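Local coordinates for protein 3-dehydroquinate dehydratase (Zymomonas mobilis subsp. mobilis, PDB 6SMF) that probably catalyses the trans-dehydration of 3-dehydroquinate to 3-dehydroshikimate through an enolate intermediate, the third step of chorismate biosynthesis, as a homododecamer, at residues Glu53-Asn58 and Leu67-Ala72; Ala84-Ser89 and Glu105-Asn110; Gly129-Phe134 and Tyr139-Asp144. All blocks are in the same frame, centred on the assembly; numbering follows the deposited sequence.

Contact 1. Residues Glu53-Asn58 and Leu67-Ala72; sequences EIRQSN and LQEAQA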
loop_
_atom_site.group_PDB
_atom_site.type_symbol
_atom_site.label_atom_id
_atom_site.label_comp_id
_atom_site.label_asym_id
_atom_site.label_seq_id
_atom_site.Cartn_x
_atom_site.Cartn_y
_atom_site.Cartn_z
ATOM N N GLU A 53 -37.696 -10.253 -17.480
ATOM C CA GLU A 53 -38.027 -8.817 -17.297
ATOM C C GLU A 53 -36.723 -8.057 -17.405
ATOM O O GLU A 53 -35.900 -8.205 -16.504
ATOM C CB GLU A 53 -38.730 -8.465 -15.987
ATOM C CG GLU A 53 -39.647 -7.262 -16.172
ATOM C CD GLU A 53 -41.004 -7.736 -16.660
ATOM O OE1 GLU A 53 -41.274 -7.676 -17.872
ATOM O OE2 GLU A 53 -41.805 -8.231 -15.829
ATOM N N ILE A 54 -36.561 -7.291 -18.478
ATOM C CA ILE A 54 -35.282 -6.671 -18.926
ATOM C C ILE A 54 -35.388 -5.164 -18.695
ATOM O O ILE A 54 -36.296 -4.567 -19.252
ATOM C CB ILE A 54 -35.004 -6.996 -20.408
ATOM C CG1 ILE A 54 -35.107 -8.505 -20.670
ATOM C CG2 ILE A 54 -33.667 -6.417 -20.841
ATOM C CD1 ILE A 54 -34.643 -8.953 -22.051
ATOM N N ARG A 55 -34.423 -4.592 -17.980
ATOM C CA ARG A 55 -34.415 -3.178 -17.565
ATOM C C ARG A 55 -32.976 -2.639 -17.609
ATOM O O ARG A 55 -32.007 -3.429 -17.495
ATOM C CB ARG A 55 -34.949 -3.120 -16.135
ATOM C CG ARG A 55 -36.389 -3.581 -16.041
ATOM C CD ARG A 55 -37.036 -3.399 -14.683
ATOM N NE ARG A 55 -38.373 -3.974 -14.859
ATOM C CZ ARG A 55 -39.330 -4.018 -13.938
ATOM N NH1 ARG A 55 -39.154 -3.539 -12.707
ATOM N NH2 ARG A 55 -40.474 -4.547 -14.301
ATOM N N GLN A 56 -32.856 -1.322 -17.703
ATOM C CA GLN A 56 -31.574 -0.600 -17.738
ATOM C C GLN A 56 -31.786 0.710 -16.998
ATOM O O GLN A 56 -32.877 1.279 -17.118
ATOM C CB GLN A 56 -31.130 -0.359 -19.181
ATOM C CG GLN A 56 -29.715 0.168 -19.280
ATOM C CD GLN A 56 -29.654 1.671 -19.141
ATOM O OE1 GLN A 56 -30.610 2.371 -19.522
ATOM N NE2 GLN A 56 -28.529 2.151 -18.602
ATOM N N SER A 57 -30.769 1.161 -16.278
ATOM C CA SER A 57 -30.755 2.487 -15.642
ATOM C C SER A 57 -29.306 2.910 -15.462
ATOM O O SER A 57 -28.435 2.017 -15.303
ATOM C CB SER A 57 -31.522 2.477 -14.350
ATOM O OG SER A 57 -31.349 3.694 -13.629
ATOM N N ASN A 58 -29.085 4.214 -15.516
ATOM C CA ASN A 58 -27.798 4.856 -15.172
ATOM C C ASN A 58 -27.744 5.072 -13.654
ATOM O O ASN A 58 -26.721 5.596 -13.186
ATOM C CB ASN A 58 -27.563 6.122 -16.000
ATOM C CG ASN A 58 -27.648 5.828 -17.488
ATOM O OD1 ASN A 58 -27.170 4.774 -17.922
ATOM N ND2 ASN A 58 -28.308 6.707 -18.264
ATOM N N LEU A 67 -33.396 -5.237 -7.662
ATOM C CA LEU A 67 -32.998 -6.452 -6.924
ATOM C C LEU A 67 -34.049 -6.743 -5.867
ATOM O O LEU A 67 -34.457 -7.901 -5.763
ATOM C CB LEU A 67 -31.595 -6.240 -6.337
ATOM C CG LEU A 67 -30.475 -6.315 -7.376
ATOM C CD1 LEU A 67 -29.197 -5.687 -6.832
ATOM C CD2 LEU A 67 -30.249 -7.774 -7.809
ATOM N N GLN A 68 -34.505 -5.722 -5.144
ATOM C CA GLN A 68 -35.439 -5.914 -4.004
ATOM C C GLN A 68 -36.805 -6.331 -4.561
ATOM O O GLN A 68 -37.493 -7.171 -3.940
ATOM C CB GLN A 68 -35.533 -4.630 -3.161
ATOM C CG GLN A 68 -34.211 -4.182 -2.536
ATOM C CD GLN A 68 -34.339 -2.937 -1.691
ATOM O OE1 GLN A 68 -35.364 -2.283 -1.699
ATOM N NE2 GLN A 68 -33.300 -2.597 -0.946
ATOM N N GLU A 69 -37.188 -5.718 -5.679
ATOM C CA GLU A 69 -38.465 -5.986 -6.388
ATOM C C GLU A 69 -38.460 -7.441 -6.873
ATOM O O GLU A 69 -39.534 -8.100 -6.805
ATOM C CB GLU A 69 -38.643 -5.000 -7.543
ATOM C CG GLU A 69 -39.929 -5.187 -8.356
ATOM C CD GLU A 69 -40.053 -4.282 -9.573
ATOM O OE1 GLU A 69 -39.323 -3.230 -9.629
ATOM O OE2 GLU A 69 -40.888 -4.614 -10.445
ATOM N N ALA A 70 -37.319 -7.950 -7.333
ATOM C CA ALA A 70 -37.232 -9.358 -7.764
ATOM C C ALA A 70 -37.506 -10.261 -6.561
ATOM O O ALA A 70 -38.218 -11.253 -6.736
ATOM C CB ALA A 70 -35.918 -9.688 -8.385
ATOM N N GLN A 71 -37.020 -9.933 -5.367
ATOM C CA GLN A 71 -37.312 -10.835 -4.220
ATOM C C GLN A 71 -38.804 -10.790 -3.870
ATOM O O GLN A 71 -39.344 -11.855 -3.517
ATOM C CB GLN A 71 -36.483 -10.539 -2.975
ATOM C CG GLN A 71 -36.297 -11.795 -2.135
ATOM C CD GLN A 71 -35.946 -11.438 -0.718
ATOM O OE1 GLN A 71 -36.293 -10.350 -0.248
ATOM N NE2 GLN A 71 -35.265 -12.344 -0.028
ATOM N N ALA A 72 -39.438 -9.618 -3.980
ATOM C CA ALA A 72 -40.837 -9.339 -3.553
ATOM C C ALA A 72 -41.816 -10.137 -4.419
ATOM O O ALA A 72 -42.917 -10.448 -3.977
ATOM C CB ALA A 72 -41.114 -7.862 -3.671
#
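Arg55 and Glu69 form a salt bridge, and no other pair of side chains joins the strand residues of Glu53-Asn58 to the helical turn of Leu67-Ala72. Arg55 NH1 stands 3.0 Å from Glu69 OE2, and the hydrogen bond within this bridge is weak, its N-H...O angle being 150°. The other carboxylate oxygen is almost as close, with Glu69 OE1 3.1 Å from Arg55 NH1, so one terminal nitrogen faces both oxygens in a forked approach. Arg55 NH2 is 3.9 Å from Glu69 OE2, too long for the second nitrogen to share in the bridge. The flat groups are not coplanar either: the carboxylate sits at the guanidinium edge with the two planes turned 56° apart. Both side chains are extended, which lets their ends meet although the nearest CA atoms, of Arg55 and Leu67, are 11.2 Å apart. Glu69 reaches out with CG anti to its backbone N (chi1 180°), meeting the Arg55 chain at about a right angle. Within Glu53-Asn58, Gln56 NE2 donates to Asn58 OD1 over 3.0 Å, and also to Gly15 O. Arg55 makes a cation-pi contact with Trp66, three residues before Glu69 on the helix. Packing adds little, for just 71 Å² is buried in total and neither partner is fully enclosed. The strand 51-56 lies at the edge of the chain's parallel sheet, hydrogen-bonded to strand 9-14; helix 60-72 follows it in the sequence, its Ala70 resting on Phe11 of that neighbouring strand, while helix 34-48 packs against Ile54 and Gln56.

Contact 2. Residues Ala84-Ser89 and Glu105-Asn110; sequences AYTHTS and EVHLSN. With FLC (citrate anion), chain E.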
loop_
_atom_site.group_PDB
_atom_site.type_symbol
_atom_site.label_atom_id
_atom_site.label_comp_id
_atom_site.label_asym_id
_atom_site.label_seq_id
_atom_site.Cartn_x
_atom_site.Cartn_y
_atom_site.Cartn_z
ATOM N N ALA A 84 -20.305 -0.067 -14.663
ATOM C CA ALA A 84 -19.252 0.557 -13.821
ATOM C C ALA A 84 -19.576 0.397 -12.334
ATOM O O ALA A 84 -18.657 0.427 -11.570
ATOM C CB ALA A 84 -19.062 2.009 -14.144
ATOM N N TYR A 85 -20.843 0.255 -11.944
ATOM C CA TYR A 85 -21.210 0.201 -10.512
ATOM C C TYR A 85 -20.702 -1.129 -9.939
ATOM O O TYR A 85 -20.604 -1.238 -8.701
ATOM C CB TYR A 85 -22.719 0.402 -10.286
ATOM C CG TYR A 85 -23.243 1.788 -10.552
ATOM C CD1 TYR A 85 -22.553 2.911 -10.144
ATOM C CD2 TYR A 85 -24.454 1.993 -11.211
ATOM C CE1 TYR A 85 -23.045 4.186 -10.381
ATOM C CE2 TYR A 85 -24.939 3.260 -11.473
ATOM C CZ TYR A 85 -24.236 4.366 -11.048
ATOM O OH TYR A 85 -24.682 5.636 -11.285
ATOM N N THR A 86 -20.420 -2.120 -10.791
ATOM C CA THR A 86 -19.805 -3.415 -10.373
ATOM C C THR A 86 -18.554 -3.144 -9.523
ATOM O O THR A 86 -18.310 -3.894 -8.580
ATOM C CB THR A 86 -19.286 -4.277 -11.534
ATOM O OG1 THR A 86 -20.225 -4.503 -12.622
ATOM C CG2 THR A 86 -18.785 -5.581 -10.937
ATOM N N HIS A 87 -17.811 -2.082 -9.832
ATOM C CA HIS A 87 -16.490 -1.769 -9.250
ATOM C C HIS A 87 -16.612 -0.783 -8.086
ATOM O O HIS A 87 -15.622 -0.659 -7.357
ATOM C CB HIS A 87 -15.523 -1.284 -10.338
ATOM C CG HIS A 87 -15.638 -2.071 -11.598
ATOM N ND1 HIS A 87 -15.500 -3.467 -11.627
ATOM C CD2 HIS A 87 -15.973 -1.683 -12.845
ATOM C CE1 HIS A 87 -15.742 -3.907 -12.841
ATOM N NE2 HIS A 87 -16.042 -2.828 -13.621
ATOM N N THR A 88 -17.783 -0.200 -7.814
ATOM C CA THR A 88 -17.928 0.847 -6.765
ATOM C C THR A 88 -19.006 0.478 -5.732
ATOM O O THR A 88 -18.953 1.024 -4.618
ATOM C CB THR A 88 -18.199 2.212 -7.429
ATOM O OG1 THR A 88 -19.398 2.158 -8.162
ATOM C CG2 THR A 88 -17.168 2.614 -8.468
ATOM N N SER A 89 -19.985 -0.366 -6.053
ATOM C CA SER A 89 -21.247 -0.411 -5.263
ATOM C C SER A 89 -21.209 -1.462 -4.141
ATOM O O SER A 89 -21.591 -2.596 -4.361
ATOM C CB SER A 89 -22.463 -0.570 -6.110
ATOM O OG SER A 89 -23.597 -0.343 -5.276
ATOM N N GLU A 105 -23.767 -12.672 -12.195
ATOM C CA GLU A 105 -23.036 -11.508 -12.735
ATOM C C GLU A 105 -22.798 -11.770 -14.217
ATOM O O GLU A 105 -22.362 -12.872 -14.551
ATOM C CB GLU A 105 -21.703 -11.330 -12.020
ATOM C CG GLU A 105 -21.025 -10.016 -12.318
ATOM C CD GLU A 105 -19.672 -9.846 -11.630
ATOM O OE1 GLU A 105 -19.154 -10.840 -10.964
ATOM O OE2 GLU A 105 -19.123 -8.708 -11.759
ATOM N N VAL A 106 -23.047 -10.763 -15.052
ATOM C CA VAL A 106 -22.769 -10.797 -16.509
ATOM C C VAL A 106 -21.966 -9.560 -16.926
ATOM O O VAL A 106 -22.270 -8.462 -16.467
ATOM C CB VAL A 106 -24.088 -10.939 -17.275
ATOM C CG1 VAL A 106 -23.962 -10.435 -18.680
ATOM C CG2 VAL A 106 -24.517 -12.383 -17.272
ATOM N N HIS A 107 -20.957 -9.778 -17.766
ATOM C CA HIS A 107 -20.240 -8.732 -18.522
ATOM C C HIS A 107 -20.104 -9.197 -19.977
ATOM O O HIS A 107 -19.758 -10.368 -20.219
ATOM C CB HIS A 107 -18.856 -8.399 -17.925
ATOM C CG HIS A 107 -18.913 -8.143 -16.460
ATOM N ND1 HIS A 107 -19.461 -6.998 -15.935
ATOM C CD2 HIS A 107 -18.516 -8.902 -15.411
ATOM C CE1 HIS A 107 -19.345 -7.039 -14.633
ATOM N NE2 HIS A 107 -18.778 -8.216 -14.289
ATOM N N LEU A 108 -20.339 -8.267 -20.895
ATOM C CA LEU A 108 -20.030 -8.421 -22.321
ATOM C C LEU A 108 -18.535 -8.654 -22.491
ATOM O O LEU A 108 -18.157 -9.585 -23.210
ATOM C CB LEU A 108 -20.462 -7.142 -23.034
ATOM C CG LEU A 108 -21.953 -6.803 -23.007
ATOM C CD1 LEU A 108 -22.137 -5.330 -23.368
ATOM C CD2 LEU A 108 -22.727 -7.707 -23.973
ATOM N N SER A 109 -17.717 -7.748 -21.951
ATOM C CA SER A 109 -16.240 -7.804 -22.092
ATOM C C SER A 109 -15.705 -8.612 -20.900
ATOM O O SER A 109 -16.505 -8.977 -19.996
ATOM C CB SER A 109 -15.666 -6.435 -22.134
ATOM O OG SER A 109 -15.828 -5.833 -20.864
ATOM N N ASN A 110 -14.423 -8.924 -20.916
ATOM C CA ASN A 110 -13.739 -9.553 -19.771
ATOM C C ASN A 110 -13.121 -8.420 -18.960
ATOM O O ASN A 110 -12.108 -7.842 -19.361
ATOM C CB ASN A 110 -12.711 -10.579 -20.265
ATOM C CG ASN A 110 -11.851 -11.174 -19.166
ATOM O OD1 ASN A 110 -12.036 -10.889 -17.975
ATOM N ND2 ASN A 110 -10.901 -12.005 -19.580
HETATM C CAC FLC E . -17.395 -3.502 -16.737
HETATM C CA FLC E . -17.693 -4.212 -18.068
HETATM C CB FLC E . -19.163 -4.142 -18.524
HETATM C CBC FLC E . -19.434 -4.984 -19.770
HETATM C CG FLC E . -19.598 -2.706 -18.859
HETATM C CGC FLC E . -19.512 -2.228 -20.308
HETATM O OA1 FLC E . -17.713 -2.270 -16.642
HETATM O OA2 FLC E . -16.868 -4.168 -15.791
HETATM O OB1 FLC E . -20.538 -5.315 -19.947
HETATM O OB2 FLC E . -18.560 -5.297 -20.435
HETATM O OG1 FLC E . -20.454 -1.477 -20.742
HETATM O OG2 FLC E . -18.470 -2.451 -20.954
HETATM O OHB FLC E . -19.913 -4.658 -17.428
#
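Thr86 presses its two branches against Glu105 and His107, the buried and closely packed part of this contact. Its chi1 of -51° sets OG1 beside the backbone N and CG2 anti to it, turning the methyl to Glu105 and the hydroxyl to the imidazole. Thr86 CG2 lies 3.3 Å from Glu105 OE2, and Thr86 OG1 3.4 Å from His107 CE1, in the plane of the ring at its edge. Thr86 OG1 is hydrogen-bonded to Ala83 O, and no hydrogen bond crosses between the segments. The imidazole is instead fixed from its own strand: His107 NE2 donates to Glu105 OE2 at 2.6 Å from above the carboxylate plane, and Ser121 gives that oxygen a second partner. Glu105 and His107 lie at the C-terminal end of strand 103-107, where flavodoxin-like folds, including that of type II dehydroquinases, place their active sites. His107 is the predicted proton donor, and His87, Leu108 and Ser109 are predicted substrate ligands. Toward the pocket the direct packing gives way, His87 CE1 coming no nearer than 5.1 Å to His107 CE1, and a citrate, probably from the crystallisation liquor, bridges the two sides. His87 NE2 donates to citrate OA2 (2.7 Å) and His107 ND1 to the citrate hydroxyl OHB (2.8 Å, 156°). Leu108 N holds OB1, Ser109 N (168°) and OG hold OB2, and Asn81 ND2 is likewise hydrogen-bonded to the citrate.

Contact 3. Residues Gly129-Phe134 and Tyr139-Asp144; sequences GTISGF and YSLALD
Between Gly129-Phe134 and Tyr139-Asp144 the backbones come closest at Ile131 and Ala142, whose CA atoms are 6.7 Å apart, and no hydrogen bond joins the two segments. Ile131 turns its terminal methyl onto the helix. Ile131 CD1 sits 3.5 Å from Ala142 N and 3.8 Å from Leu141 CB, so it bears on the helix backbone as well as on side chains; Ala142 CB is 4.0 Å from the same methyl. The extended Ile131 chain (chi2 -179°) carries CD1 that far, while its other branch, CG2, lies 4.0 Å from Leu141 CD1. That leucine methyl also covers one face of the Phe134 ring in a CH-pi contact: Leu141 CD1 stands 4.3 Å from the ring centroid and 23° off the normal, displaced toward the rim. Phe134 and Leu141 meet at about a right angle. The side-chain contacts are all apolar, 176 Å² is buried, and Leu141 CD1 is shared between the isoleucine branch and the aromatic face. A neighbouring subunit adds to the same layer, its Phe134 packing on Ile131 and its Ala145 on Leu141, while its strand pairs antiparallel with Thr130, Ile131 and Ser132 and carries the sheet across the interface. Strand 129-132 is the last of the chain's parallel sheet, and the helix that follows packs back onto it and onto strand 103-107, the closing strand-helix unit of a flavodoxin-like alpha/beta sandwich.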
loop_
_atom_site.group_PDB
_atom_site.type_symbol
_atom_site.label_atom_id
_atom_site.label_comp_id
_atom_site.label_asym_id
_atom_site.label_seq_id
_atom_site.Cartn_x
_atom_site.Cartn_y
_atom_site.Cartn_z
ATOM N N GLY A 129 -22.480 -16.566 -9.108
ATOM C CA GLY A 129 -21.631 -16.921 -10.258
ATOM C C GLY A 129 -21.519 -15.749 -11.200
ATOM O O GLY A 129 -22.307 -14.797 -11.017
ATOM N N THR A 130 -20.600 -15.871 -12.164
ATOM C CA THR A 130 -20.157 -14.810 -13.084
ATOM C C THR A 130 -19.932 -15.418 -14.462
ATOM O O THR A 130 -19.223 -16.431 -14.575
ATOM C CB THR A 130 -18.857 -14.176 -12.570
ATOM O OG1 THR A 130 -19.154 -13.589 -11.301
ATOM C CG2 THR A 130 -18.298 -13.110 -13.483
ATOM N N ILE A 131 -20.469 -14.752 -15.480
ATOM C CA ILE A 131 -20.180 -15.052 -16.904
ATOM C C ILE A 131 -19.698 -13.761 -17.552
ATOM O O ILE A 131 -20.453 -12.787 -17.569
ATOM C CB ILE A 131 -21.405 -15.645 -17.579
ATOM C CG1 ILE A 131 -21.910 -16.857 -16.786
ATOM C CG2 ILE A 131 -21.059 -15.966 -19.033
ATOM C CD1 ILE A 131 -23.135 -17.571 -17.390
ATOM N N SER A 132 -18.465 -13.776 -18.044
ATOM C CA SER A 132 -17.795 -12.595 -18.623
ATOM C C SER A 132 -17.192 -12.931 -19.976
ATOM O O SER A 132 -16.519 -13.944 -20.052
ATOM C CB SER A 132 -16.704 -12.093 -17.701
ATOM O OG SER A 132 -17.285 -11.549 -16.543
ATOM N N GLY A 133 -17.332 -12.019 -20.937
ATOM C CA GLY A 133 -16.366 -11.868 -22.041
ATOM C C GLY A 133 -16.885 -12.386 -23.351
ATOM O O GLY A 133 -16.110 -12.329 -24.302
ATOM N N PHE A 134 -18.147 -12.836 -23.401
ATOM C CA PHE A 134 -18.716 -13.531 -24.588
ATOM C C PHE A 134 -19.679 -12.601 -25.346
ATOM O O PHE A 134 -20.490 -13.110 -26.135
ATOM C CB PHE A 134 -19.419 -14.832 -24.169
ATOM C CG PHE A 134 -18.548 -15.786 -23.394
ATOM C CD1 PHE A 134 -17.677 -16.645 -24.045
ATOM C CD2 PHE A 134 -18.547 -15.776 -21.998
ATOM C CE1 PHE A 134 -16.846 -17.489 -23.316
ATOM C CE2 PHE A 134 -17.744 -16.650 -21.277
ATOM C CZ PHE A 134 -16.900 -17.502 -21.940
ATOM N N TYR A 139 -24.962 -13.121 -21.738
ATOM C CA TYR A 139 -26.383 -13.121 -21.306
ATOM C C TYR A 139 -27.052 -14.466 -21.642
ATOM O O TYR A 139 -27.745 -15.029 -20.766
ATOM C CB TYR A 139 -27.145 -11.961 -21.962
ATOM C CG TYR A 139 -26.743 -10.596 -21.453
ATOM C CD1 TYR A 139 -25.694 -9.898 -22.038
ATOM C CD2 TYR A 139 -27.438 -9.983 -20.418
ATOM C CE1 TYR A 139 -25.347 -8.634 -21.609
ATOM C CE2 TYR A 139 -27.098 -8.714 -19.987
ATOM C CZ TYR A 139 -26.042 -8.052 -20.574
ATOM O OH TYR A 139 -25.676 -6.816 -20.139
ATOM N N SER A 140 -26.887 -14.970 -22.871
ATOM C CA SER A 140 -27.574 -16.199 -23.326
ATOM C C SER A 140 -27.176 -17.363 -22.396
ATOM O O SER A 140 -28.091 -18.087 -21.938
ATOM C CB SER A 140 -27.393 -16.459 -24.833
ATOM O OG SER A 140 -26.453 -17.483 -25.144
ATOM N N LEU A 141 -25.888 -17.523 -22.086
ATOM C CA LEU A 141 -25.345 -18.567 -21.162
ATOM C C LEU A 141 -25.938 -18.406 -19.760
ATOM O O LEU A 141 -26.309 -19.424 -19.107
ATOM C CB LEU A 141 -23.828 -18.433 -21.075
ATOM C CG LEU A 141 -23.045 -18.882 -22.306
ATOM C CD1 LEU A 141 -21.652 -18.264 -22.299
ATOM C CD2 LEU A 141 -22.927 -20.389 -22.331
ATOM N N ALA A 142 -25.999 -17.166 -19.309
ATOM C CA ALA A 142 -26.564 -16.779 -18.000
ATOM C C ALA A 142 -28.035 -17.214 -17.976
ATOM O O ALA A 142 -28.459 -17.816 -16.988
ATOM C CB ALA A 142 -26.373 -15.285 -17.806
ATOM N N LEU A 143 -28.776 -16.989 -19.056
ATOM C CA LEU A 143 -30.223 -17.304 -19.092
ATOM C C LEU A 143 -30.423 -18.835 -19.070
ATOM O O LEU A 143 -31.370 -19.272 -18.356
ATOM C CB LEU A 143 -30.891 -16.608 -20.284
ATOM C CG LEU A 143 -32.407 -16.818 -20.401
ATOM C CD1 LEU A 143 -33.156 -16.575 -19.088
ATOM C CD2 LEU A 143 -32.992 -15.942 -21.503
ATOM N N ASP A 144 -29.581 -19.627 -19.771
ATOM C CA ASP A 144 -29.636 -21.123 -19.724
ATOM C C ASP A 144 -29.362 -21.560 -18.271
ATOM O O ASP A 144 -30.117 -22.343 -17.725
ATOM C CB ASP A 144 -28.627 -21.824 -20.651
ATOM C CG ASP A 144 -28.985 -21.993 -22.128
ATOM O OD1 ASP A 144 -30.105 -22.466 -22.455
ATOM O OD2 ASP A 144 -28.101 -21.706 -22.967
#

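The three contacts follow one another along the chain in series, and all reach the same five-stranded parallel sheet of order 51-56, 9-14, 77-81, 103-107, 129-132. Contact 1 uses one outermost strand and contact 3 the other; their centres are about 18 Å apart on opposite sides of the chain's centre. The centre of contact 2 is about 16 Å from that of contact 1 and 12 Å from that of contact 3. Contact 2, which holds predicted active-site residues, touches both of the others: Asn58 O lies 2.8 Å from Tyr85 OH, and Glu105 OE1 2.8 Å from Thr130 OG1, both probable hydrogen bonds. The outer strand of contact 3 extends the sheet into another subunit.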